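Local coordinates for protein arylsulfatase (Pseudoalteromonas sp. MB47, PDB 7AJ0) that probably removes sulfate groups from the seaweed polysaccharide fucoidan as a calcium-binding, exo-acting sulfatase that assembles into hexamers, at residues A[96-99]-A[104-107]; A[153-158]-A[242-247]; A[192-197]-A[272-277]; A[283-286]-A[292-295]; A[444-447]-A[451-454]. All coordinates share one frame; numbering follows the deposited sequence.

Contact 1: A[96-99]-A[104-107]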
# COMPACT_ATOMS: atom_id res chain seq x y z
N MET A 96 -14.46 27.44 -9.68
CA MET A 96 -15.68 27.58 -8.89
C MET A 96 -15.72 26.48 -7.85
O MET A 96 -15.37 25.33 -8.13
CB MET A 96 -16.90 27.51 -9.81
CG MET A 96 -18.25 27.53 -9.11
SD MET A 96 -18.64 29.09 -8.33
CE MET A 96 -20.42 28.93 -8.24
N TYR A 97 -16.15 26.83 -6.63
CA TYR A 97 -16.03 25.93 -5.50
C TYR A 97 -17.35 25.77 -4.77
O TYR A 97 -18.14 26.71 -4.65
CB TYR A 97 -14.95 26.44 -4.51
CG TYR A 97 -13.56 26.10 -4.97
CD1 TYR A 97 -13.01 24.85 -4.71
CD2 TYR A 97 -12.80 27.02 -5.67
CE1 TYR A 97 -11.74 24.53 -5.14
CE2 TYR A 97 -11.53 26.70 -6.11
CZ TYR A 97 -11.00 25.46 -5.84
OH TYR A 97 -9.74 25.14 -6.27
N SER A 98 -17.57 24.55 -4.27
CA SER A 98 -18.76 24.21 -3.50
C SER A 98 -18.34 23.62 -2.16
O SER A 98 -17.15 23.61 -1.83
CB SER A 98 -19.63 23.22 -4.27
OG SER A 98 -18.97 21.97 -4.40
N GLN A 99 -19.29 23.10 -1.40
CA GLN A 99 -18.99 22.29 -0.23
C GLN A 99 -18.88 20.83 -0.64
O GLN A 99 -19.24 20.45 -1.75
CB GLN A 99 -20.07 22.49 0.83
CG GLN A 99 -20.31 23.94 1.18
CD GLN A 99 -19.06 24.62 1.71
OE1 GLN A 99 -18.51 24.22 2.73
NE2 GLN A 99 -18.61 25.65 1.01
N SER A 104 -24.67 20.61 2.77
CA SER A 104 -23.76 21.70 3.11
C SER A 104 -23.68 22.71 1.97
O SER A 104 -23.68 23.93 2.21
CB SER A 104 -22.38 21.15 3.45
OG SER A 104 -22.40 20.48 4.69
N SER A 105 -23.61 22.24 0.73
CA SER A 105 -23.52 23.14 -0.41
C SER A 105 -24.82 23.89 -0.64
O SER A 105 -24.82 25.07 -1.02
CB SER A 105 -23.13 22.37 -1.67
OG SER A 105 -21.78 21.97 -1.63
N ARG A 106 -25.96 23.22 -0.43
CA ARG A 106 -27.24 23.87 -0.68
C ARG A 106 -27.58 24.88 0.41
O ARG A 106 -28.23 25.89 0.12
CB ARG A 106 -28.32 22.80 -0.81
CG ARG A 106 -28.21 22.05 -2.13
CD ARG A 106 -28.70 20.62 -2.05
NE ARG A 106 -28.26 19.88 -3.24
CZ ARG A 106 -28.81 20.02 -4.44
NH1 ARG A 106 -29.82 20.86 -4.63
NH2 ARG A 106 -28.34 19.32 -5.47
N ALA A 107 -27.15 24.63 1.65
CA ALA A 107 -27.26 25.64 2.68
C ALA A 107 -26.43 26.87 2.33
O ALA A 107 -26.89 28.01 2.46
CB ALA A 107 -26.82 25.06 4.03
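Ser-105 OG is the polar atom round which this turn closes: the backbone N of Gln-99 reaches it at 2.7 Å, in a bond that is weak because the N-H points well off the oxygen (127° at the hydrogen). The same hydroxyl gives a hydrogen bond to the carbonyl of Asp-325, one of the calcium ligands, and makes a weak one with the Thr-101 carbonyl one turn back. Its place follows from chi1 of -73°, which lays OG beside the backbone N of Ser-105 and turns it toward the loop that follows the strand. Gln-99 also lays its CB and CG against the helix. CB stands 3.0 Å from Ser-105 OG and CG 3.5 Å from Ser-104 O, while a bend at chi2 turns the amide away from the helix. CB of Ser-104 adds an apolar touch, 3.7 Å from Gln-99 CB. Ser-98 braces the turn from within, its OG donating to Gln-99 O at 3.1 Å, 28° out of the carbonyl plane, and its CB 3.6 Å from Ser-105 OG. Exchanging Ser-98 for an alanine would keep that CB but is likely to leave the Gln-99 carbonyl without this donor and the turn freer to shift. The short connection holds Cys-102, a calcium ligand, in a Cys-X-Ser-X-Arg form of the sulfatase signature, whose cysteine is normally converted to formylglycine. Strand 91-97 is thus joined by a tight turn to helix 102-111, with strand 354-360 alongside, helix 377-387 against Ser-98 and Ser-105, and helix 115-118 beside Gln-99 and Ser-104.

Contact 2: A[153-158]-A[242-247]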
# COMPACT_ATOMS: atom_id res chain seq x y z
N ALA A 153 -38.69 31.24 -6.08
CA ALA A 153 -39.09 29.84 -6.06
C ALA A 153 -37.86 28.95 -6.06
O ALA A 153 -36.82 29.28 -6.64
CB ALA A 153 -39.98 29.49 -7.26
N LEU A 154 -37.99 27.81 -5.40
CA LEU A 154 -37.06 26.70 -5.53
C LEU A 154 -37.85 25.51 -6.04
O LEU A 154 -38.83 25.09 -5.41
CB LEU A 154 -36.38 26.37 -4.20
CG LEU A 154 -35.23 25.36 -4.31
CD1 LEU A 154 -34.14 25.69 -3.31
CD2 LEU A 154 -35.72 23.93 -4.11
N ILE A 155 -37.44 24.98 -7.19
CA ILE A 155 -38.13 23.86 -7.83
C ILE A 155 -37.11 22.74 -8.00
O ILE A 155 -36.16 22.87 -8.77
CB ILE A 155 -38.75 24.27 -9.18
CG1 ILE A 155 -39.90 25.25 -8.93
CG2 ILE A 155 -39.21 23.04 -9.94
CD1 ILE A 155 -40.56 25.78 -10.18
N GLY A 156 -37.32 21.65 -7.27
CA GLY A 156 -36.44 20.50 -7.36
C GLY A 156 -35.96 20.01 -6.01
O GLY A 156 -36.71 20.02 -5.03
N LYS A 157 -34.70 19.58 -5.95
CA LYS A 157 -34.17 18.99 -4.72
C LYS A 157 -33.90 20.07 -3.68
O LYS A 157 -33.33 21.13 -3.98
CB LYS A 157 -32.89 18.22 -5.03
CG LYS A 157 -32.19 17.66 -3.81
CD LYS A 157 -30.83 17.07 -4.17
CE LYS A 157 -29.99 16.82 -2.93
NZ LYS A 157 -28.60 16.43 -3.26
N TRP A 158 -34.30 19.79 -2.44
CA TRP A 158 -34.03 20.69 -1.31
C TRP A 158 -32.89 20.13 -0.48
O TRP A 158 -31.75 20.59 -0.60
CB TRP A 158 -35.29 20.85 -0.47
CG TRP A 158 -35.17 21.80 0.69
CD1 TRP A 158 -35.59 21.58 1.97
CD2 TRP A 158 -34.58 23.11 0.68
NE1 TRP A 158 -35.32 22.68 2.75
CE2 TRP A 158 -34.70 23.62 1.98
CE3 TRP A 158 -33.97 23.89 -0.31
CZ2 TRP A 158 -34.22 24.89 2.33
CZ3 TRP A 158 -33.50 25.14 0.04
CH2 TRP A 158 -33.63 25.63 1.34
N GLN A 242 -38.81 15.70 -15.61
CA GLN A 242 -39.76 16.27 -16.56
C GLN A 242 -40.84 17.06 -15.83
O GLN A 242 -41.29 18.11 -16.31
CB GLN A 242 -40.38 15.18 -17.42
CG GLN A 242 -39.39 14.38 -18.24
CD GLN A 242 -38.65 15.23 -19.26
OE1 GLN A 242 -39.27 15.86 -20.12
NE2 GLN A 242 -37.33 15.25 -19.16
N VAL A 243 -41.27 16.56 -14.67
CA VAL A 243 -42.28 17.26 -13.88
C VAL A 243 -41.71 18.56 -13.33
O VAL A 243 -42.38 19.60 -13.33
CB VAL A 243 -42.80 16.35 -12.75
CG1 VAL A 243 -43.70 17.13 -11.81
CG2 VAL A 243 -43.53 15.16 -13.35
N LEU A 244 -40.46 18.52 -12.84
CA LEU A 244 -39.83 19.74 -12.35
C LEU A 244 -39.68 20.76 -13.48
O LEU A 244 -39.92 21.96 -13.28
CB LEU A 244 -38.47 19.42 -11.74
CG LEU A 244 -38.48 18.51 -10.51
CD1 LEU A 244 -37.07 18.09 -10.14
CD2 LEU A 244 -39.16 19.19 -9.34
N ARG A 245 -39.26 20.30 -14.66
CA ARG A 245 -39.16 21.19 -15.81
C ARG A 245 -40.50 21.87 -16.08
O ARG A 245 -40.56 23.09 -16.28
CB ARG A 245 -38.69 20.40 -17.03
CG ARG A 245 -38.44 21.22 -18.29
CD ARG A 245 -39.70 21.46 -19.12
NE ARG A 245 -40.60 20.31 -19.14
CZ ARG A 245 -40.36 19.17 -19.78
NH1 ARG A 245 -39.23 19.01 -20.46
NH2 ARG A 245 -41.24 18.18 -19.73
N ASP A 246 -41.58 21.10 -16.07
CA ASP A 246 -42.90 21.67 -16.30
C ASP A 246 -43.23 22.75 -15.28
O ASP A 246 -43.80 23.79 -15.62
CB ASP A 246 -43.97 20.57 -16.27
CG ASP A 246 -43.88 19.63 -17.46
OD1 ASP A 246 -43.30 20.03 -18.50
OD2 ASP A 246 -44.41 18.50 -17.37
N GLU A 247 -42.88 22.52 -14.01
CA GLU A 247 -43.23 23.48 -12.97
C GLU A 247 -42.41 24.76 -13.09
O GLU A 247 -42.92 25.86 -12.85
CB GLU A 247 -43.04 22.85 -11.59
CG GLU A 247 -44.12 21.85 -11.21
CD GLU A 247 -45.48 22.51 -11.00
OE1 GLU A 247 -45.51 23.69 -10.61
OE2 GLU A 247 -46.51 21.84 -11.22
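Ile-155 meets Leu-244 through its CG2 branch, which a chi1 of -68° sets anti to its own backbone N, while chi2 of 177° stretches CD1 on toward Glu-247. Leu-244 is equally extended in its second torsion (171°) and slides past Ile-155 in the opposite direction, so that its two methyls arrive over the next residue, Gly-156. The contact is one of methyls against backbone. Ile-155 CG2 lies 3.6 Å from Leu-244 O and 3.9 Å from Leu-244 CD2, and Ile-155 CD1 rests 3.6 Å from Glu-247 O. Both leucine methyls press on Gly-156 CA from the same side, with CD2 at 3.6 Å and CD1 at 3.7 Å. At this corner the backbone angles of Gly-156 would press any CB against the preceding carbonyl, and such a CB would also meet Leu-244. Of the Glu-247 side chain, CB comes nearest, 4.1 Å from Ile-155 CD1; the chain then bends away and the carboxylate bonds to Tyr-175. Farther round the helix Arg-245 holds Asp-246 OD1 side-on with NE and NH2, both from one face of the carboxylate, and also pairs with Glu-304. Here helix 240-258 lies on one face of the large mixed sheet, as in the alpha/beta core of the alkaline phosphatase clan, and its Leu-244 also touches His-266. Strand 151-155 runs parallel to both its neighbours, 175-177 and 262-267.

Contact 3: A[192-197]-A[272-277]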
# COMPACT_ATOMS: atom_id res chain seq x y z
N GLU A 192 -36.00 -3.21 -5.82
CA GLU A 192 -36.08 -4.30 -4.85
C GLU A 192 -34.74 -5.04 -4.72
O GLU A 192 -34.24 -5.24 -3.61
CB GLU A 192 -37.18 -5.27 -5.27
CG GLU A 192 -37.46 -6.38 -4.27
CD GLU A 192 -38.31 -7.48 -4.85
OE1 GLU A 192 -39.56 -7.40 -4.74
OE2 GLU A 192 -37.74 -8.43 -5.44
N ARG A 193 -34.16 -5.46 -5.85
CA ARG A 193 -32.98 -6.31 -5.78
C ARG A 193 -31.78 -5.55 -5.23
O ARG A 193 -31.01 -6.10 -4.43
CB ARG A 193 -32.66 -6.87 -7.17
CG ARG A 193 -31.46 -7.80 -7.19
CD ARG A 193 -31.17 -8.31 -8.58
NE ARG A 193 -30.06 -9.27 -8.59
CZ ARG A 193 -30.19 -10.58 -8.41
NH1 ARG A 193 -31.39 -11.11 -8.20
NH2 ARG A 193 -29.12 -11.36 -8.43
N GLN A 194 -31.59 -4.30 -5.64
CA GLN A 194 -30.45 -3.52 -5.19
C GLN A 194 -30.45 -3.35 -3.67
O GLN A 194 -29.39 -3.34 -3.05
CB GLN A 194 -30.44 -2.16 -5.89
CG GLN A 194 -29.30 -1.24 -5.53
CD GLN A 194 -29.33 0.05 -6.33
OE1 GLN A 194 -30.18 0.23 -7.20
NE2 GLN A 194 -28.41 0.96 -6.04
N TYR A 195 -31.63 -3.23 -3.07
CA TYR A 195 -31.79 -3.02 -1.64
C TYR A 195 -32.50 -4.21 -0.99
O TYR A 195 -33.30 -4.06 -0.07
CB TYR A 195 -32.56 -1.73 -1.37
CG TYR A 195 -31.89 -0.51 -1.98
CD1 TYR A 195 -30.99 0.25 -1.24
CD2 TYR A 195 -32.15 -0.13 -3.29
CE1 TYR A 195 -30.37 1.36 -1.78
CE2 TYR A 195 -31.53 0.98 -3.84
CZ TYR A 195 -30.64 1.72 -3.09
OH TYR A 195 -30.03 2.82 -3.63
N ALA A 196 -32.18 -5.42 -1.46
CA ALA A 196 -32.99 -6.59 -1.11
C ALA A 196 -32.94 -6.91 0.38
O ALA A 196 -33.93 -7.42 0.93
CB ALA A 196 -32.52 -7.80 -1.92
N ASP A 197 -31.82 -6.63 1.05
CA ASP A 197 -31.73 -6.92 2.48
C ASP A 197 -32.81 -6.22 3.28
O ASP A 197 -33.16 -6.67 4.37
CB ASP A 197 -30.35 -6.52 3.01
CG ASP A 197 -30.04 -5.06 2.79
OD1 ASP A 197 -30.46 -4.51 1.75
OD2 ASP A 197 -29.38 -4.45 3.65
N HIS A 272 -28.02 12.53 -9.12
CA HIS A 272 -27.92 11.74 -7.90
C HIS A 272 -28.41 10.31 -8.15
O HIS A 272 -29.33 10.08 -8.94
CB HIS A 272 -28.75 12.38 -6.78
CG HIS A 272 -28.25 12.07 -5.40
ND1 HIS A 272 -28.36 10.81 -4.84
CD2 HIS A 272 -27.66 12.85 -4.47
CE1 HIS A 272 -27.85 10.84 -3.62
NE2 HIS A 272 -27.42 12.06 -3.38
N ASN A 273 -27.78 9.36 -7.48
CA ASN A 273 -28.24 7.97 -7.57
C ASN A 273 -29.54 7.81 -6.79
O ASN A 273 -29.80 8.53 -5.83
CB ASN A 273 -27.18 7.02 -7.02
CG ASN A 273 -27.20 6.93 -5.51
OD1 ASN A 273 -26.84 7.88 -4.81
ND2 ASN A 273 -27.60 5.77 -5.00
N ASP A 274 -30.37 6.85 -7.21
CA ASP A 274 -30.17 6.02 -8.39
C ASP A 274 -30.82 6.71 -9.59
O ASP A 274 -31.99 7.07 -9.54
CB ASP A 274 -30.77 4.64 -8.17
CG ASP A 274 -30.23 3.97 -6.92
OD1 ASP A 274 -28.99 3.79 -6.83
OD2 ASP A 274 -31.03 3.64 -6.02
N ASN A 275 -30.05 6.89 -10.66
CA ASN A 275 -30.52 7.65 -11.81
C ASN A 275 -31.51 6.84 -12.63
O ASN A 275 -31.23 5.70 -13.03
CB ASN A 275 -29.35 8.07 -12.69
CG ASN A 275 -28.66 9.31 -12.18
OD1 ASN A 275 -29.19 10.42 -12.31
ND2 ASN A 275 -27.48 9.14 -11.60
N TYR A 276 -32.68 7.43 -12.90
CA TYR A 276 -33.71 6.83 -13.74
C TYR A 276 -34.23 7.89 -14.69
O TYR A 276 -35.18 8.62 -14.39
CB TYR A 276 -34.84 6.24 -12.89
CG TYR A 276 -34.49 4.89 -12.33
CD1 TYR A 276 -34.74 3.73 -13.05
CD2 TYR A 276 -33.89 4.76 -11.08
CE1 TYR A 276 -34.41 2.49 -12.55
CE2 TYR A 276 -33.56 3.53 -10.57
CZ TYR A 276 -33.82 2.39 -11.31
OH TYR A 276 -33.49 1.16 -10.81
N PRO A 277 -33.60 8.02 -15.87
CA PRO A 277 -34.06 9.02 -16.84
C PRO A 277 -35.44 8.68 -17.39
O PRO A 277 -35.94 7.56 -17.26
CB PRO A 277 -33.00 8.97 -17.94
CG PRO A 277 -31.82 8.28 -17.33
CD PRO A 277 -32.39 7.33 -16.32
O HOH W 1 -30.89 1.37 -9.52
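Gln-194 and Tyr-195 approach Asp-274 from the opposite direction to its own side chain, and each takes a different carboxylate oxygen. The phenol meets OD2 at its ring edge, in the ring plane: Tyr-195 OH donates to Asp-274 OD2 at 2.7 Å on the syn lone pair, with ring and carboxylate turned 55° apart. Thr-187 also bonds OD2. Gln-194, fully extended from a chi1 of -179°, brings NE2 to Asp-274 OD1 at 3.0 Å from above the carboxylate plane. Asn-273 ND2 reaches that same OD1 at 3.0 Å from the opposite face, so the oxygen is pinned between two amides. Tyr-195 is the third residue of a type I turn from Arg-193 to Ala-196 and the N-cap of helix 196-199, and the peptide bond before Asp-274 is cis. Two neighbouring side chains of one turn thereby tie this corner to the long loop between strand 262-267 and helix 290-311. A water bonds both Gln-194 OE1 (2.7 Å) and Tyr-276 OH (2.9 Å). Tyr-276 also makes a cation-pi contact with Arg-193 of a second subunit, while Gln-194 packs on Tyr-484 of a third. Toward the calcium site, His-272 ND1 donates to Asn-273 O at 2.9 Å, and its side chain touches Asp-60 and Asp-61.

Contact 4: A[283-286]-A[292-295]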
# COMPACT_ATOMS: atom_id res chain seq x y z
N GLY A 283 -30.91 4.87 -23.59
CA GLY A 283 -30.01 4.72 -24.71
C GLY A 283 -29.77 5.97 -25.52
O GLY A 283 -29.19 5.89 -26.61
N ALA A 284 -30.20 7.13 -25.02
CA ALA A 284 -30.00 8.37 -25.76
C ALA A 284 -28.53 8.76 -25.82
O ALA A 284 -28.09 9.35 -26.81
CB ALA A 284 -30.82 9.50 -25.12
N SER A 285 -27.76 8.46 -24.78
CA SER A 285 -26.34 8.76 -24.80
C SER A 285 -25.59 7.66 -25.55
O SER A 285 -26.00 6.50 -25.53
CB SER A 285 -25.80 8.87 -23.38
OG SER A 285 -25.71 7.59 -22.77
N PRO A 286 -24.49 8.00 -26.22
CA PRO A 286 -23.66 6.94 -26.83
C PRO A 286 -23.19 5.91 -25.81
O PRO A 286 -23.07 4.73 -26.16
CB PRO A 286 -22.49 7.72 -27.44
CG PRO A 286 -23.02 9.10 -27.67
CD PRO A 286 -24.00 9.35 -26.56
N ARG A 292 -25.33 8.57 -17.76
CA ARG A 292 -25.04 9.37 -18.95
C ARG A 292 -26.32 9.76 -19.67
O ARG A 292 -26.45 10.89 -20.17
CB ARG A 292 -24.11 8.61 -19.89
CG ARG A 292 -22.76 8.24 -19.29
CD ARG A 292 -21.87 9.46 -19.04
NE ARG A 292 -20.55 9.04 -18.58
CZ ARG A 292 -20.13 9.10 -17.31
NH1 ARG A 292 -20.91 9.58 -16.35
NH2 ARG A 292 -18.91 8.69 -17.02
N ASP A 293 -27.28 8.83 -19.76
CA ASP A 293 -28.60 9.18 -20.27
C ASP A 293 -29.20 10.33 -19.46
O ASP A 293 -29.85 11.22 -20.02
CB ASP A 293 -29.53 7.97 -20.23
CG ASP A 293 -29.13 6.89 -21.22
OD1 ASP A 293 -28.23 7.14 -22.06
OD2 ASP A 293 -29.71 5.79 -21.16
N ALA A 294 -29.00 10.31 -18.14
CA ALA A 294 -29.49 11.39 -17.30
C ALA A 294 -28.79 12.70 -17.63
O ALA A 294 -29.41 13.77 -17.54
CB ALA A 294 -29.29 11.05 -15.83
N MET A 295 -27.52 12.65 -18.01
CA MET A 295 -26.80 13.86 -18.37
C MET A 295 -27.37 14.47 -19.64
O MET A 295 -27.44 15.69 -19.78
CB MET A 295 -25.31 13.56 -18.52
CG MET A 295 -24.40 14.78 -18.41
SD MET A 295 -24.71 15.76 -16.92
CE MET A 295 -24.49 17.42 -17.55
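The carboxylate of Asp-293 takes two main-chain amides on one face and a hydroxyl nearly in line with one of its C-O bonds. From that face Gly-283 N donates to Asp-293 OD2 at 2.9 Å, and Ser-285 N to Asp-293 OD1 at 3.1 Å. Both come from well above the plane, by 47° and 37°. Ser-285 OG is the in-line partner, meeting the same OD1 at 2.7 Å and slightly toward the opposite face, so OD1 accepts two bonds and OD2 one. The positive phi of Gly-283 followed by helical angles at Ala-284 turns the successive N-H groups of this loop to one side, resembling an anion-binding nest. In Ser-285 a chi1 of 73° tucks OG between its own N and carbonyl carbon, where it also accepts from Ala-288 N and lies 3.4 Å from Arg-292 CB. Three donors gathered on a buried carboxylate are consistent with its being ionised. With an alanine in place of Asp-293, the amides of Gly-283 and Ser-285 and the Ser-285 hydroxyl would probably be left without their acceptor and the loop less fixed on the helix. Arg-292 offers only its root here; bent at chi2, it runs to the carbonyls of Ile-76 and Ser-336 and to Asn-471 of a fourth subunit. The loop after strand 262-267 is in this way folded back on the first turn of helix 290-311, with Pro-277 of the same loop also packed on Asp-293.

Contact 5: A[444-447]-A[451-454]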
# COMPACT_ATOMS: atom_id res chain seq x y z
N PHE A 444 -8.19 13.76 3.67
CA PHE A 444 -8.98 12.54 3.50
C PHE A 444 -8.12 11.47 2.85
O PHE A 444 -7.47 11.71 1.83
CB PHE A 444 -10.21 12.81 2.65
CG PHE A 444 -11.26 13.63 3.34
CD1 PHE A 444 -11.21 15.01 3.33
CD2 PHE A 444 -12.31 13.01 4.00
CE1 PHE A 444 -12.18 15.76 3.96
CE2 PHE A 444 -13.29 13.76 4.63
CZ PHE A 444 -13.22 15.13 4.61
N ASN A 445 -8.11 10.27 3.44
CA ASN A 445 -7.34 9.15 2.93
C ASN A 445 -8.30 7.99 2.69
O ASN A 445 -9.01 7.58 3.61
CB ASN A 445 -6.24 8.76 3.92
CG ASN A 445 -5.11 8.00 3.26
OD1 ASN A 445 -4.42 8.52 2.38
ND2 ASN A 445 -4.91 6.76 3.69
N THR A 446 -8.32 7.48 1.46
CA THR A 446 -9.33 6.53 1.02
C THR A 446 -8.74 5.13 0.96
O THR A 446 -7.71 4.90 0.33
CB THR A 446 -9.88 6.93 -0.35
OG1 THR A 446 -10.30 8.30 -0.31
CG2 THR A 446 -11.05 6.05 -0.74
N ALA A 447 -9.43 4.18 1.61
CA ALA A 447 -8.93 2.82 1.75
C ALA A 447 -9.34 1.90 0.61
O ALA A 447 -8.64 0.93 0.33
CB ALA A 447 -9.41 2.22 3.08
N ARG A 451 -14.14 4.91 -3.03
CA ARG A 451 -14.97 4.94 -1.82
C ARG A 451 -14.58 6.11 -0.92
O ARG A 451 -14.27 5.96 0.26
CB ARG A 451 -14.87 3.61 -1.09
CG ARG A 451 -15.62 2.48 -1.78
CD ARG A 451 -17.11 2.76 -1.77
NE ARG A 451 -17.90 1.69 -2.36
CZ ARG A 451 -19.22 1.59 -2.25
NH1 ARG A 451 -19.90 2.50 -1.56
NH2 ARG A 451 -19.86 0.58 -2.82
N ASN A 452 -14.65 7.31 -1.51
CA ASN A 452 -14.30 8.52 -0.77
C ASN A 452 -15.22 8.72 0.43
O ASN A 452 -14.76 9.04 1.53
CB ASN A 452 -14.38 9.73 -1.70
CG ASN A 452 -13.64 9.51 -3.01
OD1 ASN A 452 -14.25 9.47 -4.08
ND2 ASN A 452 -12.33 9.36 -2.92
N ILE A 453 -16.52 8.53 0.24
CA ILE A 453 -17.48 8.78 1.31
C ILE A 453 -17.45 7.65 2.34
O ILE A 453 -17.41 7.89 3.55
CB ILE A 453 -18.89 8.97 0.74
CG1 ILE A 453 -18.94 10.19 -0.19
CG2 ILE A 453 -19.92 9.12 1.86
CD1 ILE A 453 -20.17 10.23 -1.08
N ASP A 454 -17.46 6.40 1.86
CA ASP A 454 -17.82 5.26 2.69
C ASP A 454 -16.64 4.46 3.22
O ASP A 454 -16.86 3.54 4.01
CB ASP A 454 -18.74 4.33 1.88
CG ASP A 454 -19.99 5.02 1.40
OD1 ASP A 454 -20.63 5.73 2.21
OD2 ASP A 454 -20.34 4.88 0.20
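This is a small, local contact at the loop end of a beta hairpin, where the end of strand 442-446 meets the loop that leads to strand 456-460, its antiparallel partner in a two-stranded sheet. Thr-446 does most of the touching. Its CG2, placed anti to the backbone N by a chi1 of -52°, lies against the carbonyl of Arg-451, 3.4 Å from Arg-451 O. That leaves OG1 on the other branch, pointing to the side chain of Asn-452, which crosses it at a slant, and hydrogen-bonded to Ser-456. The hydroxyl of Ser-456 also bonds Asn-452 O and, weakly, Arg-451 O, so it ties together both sides of the loop. Arg-451 meets Thr-446 essentially through its carbonyl; farther out its NH1 forms a salt bridge with Asp-454 OD2 at 3.0 Å, at the guanidinium edge and in its plane, though as a hydrogen bond it is weak. Asp-331 takes the backbone N-H groups of Ile-453 and Asp-454. Arg-451 NH2 bonds Gln-483 of a third subunit, and Asp-454 bonds Ser-479 and His-482 of that subunit. Across the hairpin itself a methyl rests on a carbonyl, a modest tie. The loop's shape therefore probably owes more to Ser-456 and Asp-331, while the pairing of Arg-451 with Asp-454 would probably offset part of both charges at this interface.

How the contacts relate
Contacts 1 and 2 both reach the large mixed sheet, their centres 20 Å apart, and they touch through Arg-106, which packs on Trp-158 and comes close to Lys-157. Contact 3 crosses contact 2 along the chain, since 192-197 lies between 153-158 and 242-247, and Lys-157 packs on His-272. Contact 4 follows, 18 Å from contact 3 between centres; Pro-277 and Asn-275 rest on the start of helix 290-311. Contact 5 comes last, on a separate two-stranded sheet, its centre about 22 Å from that of contact 3. Contacts 1 to 3 lie progressively farther from the chain's centre; contacts 3 and 5 both meet the third subunit, and contact 4 the fourth.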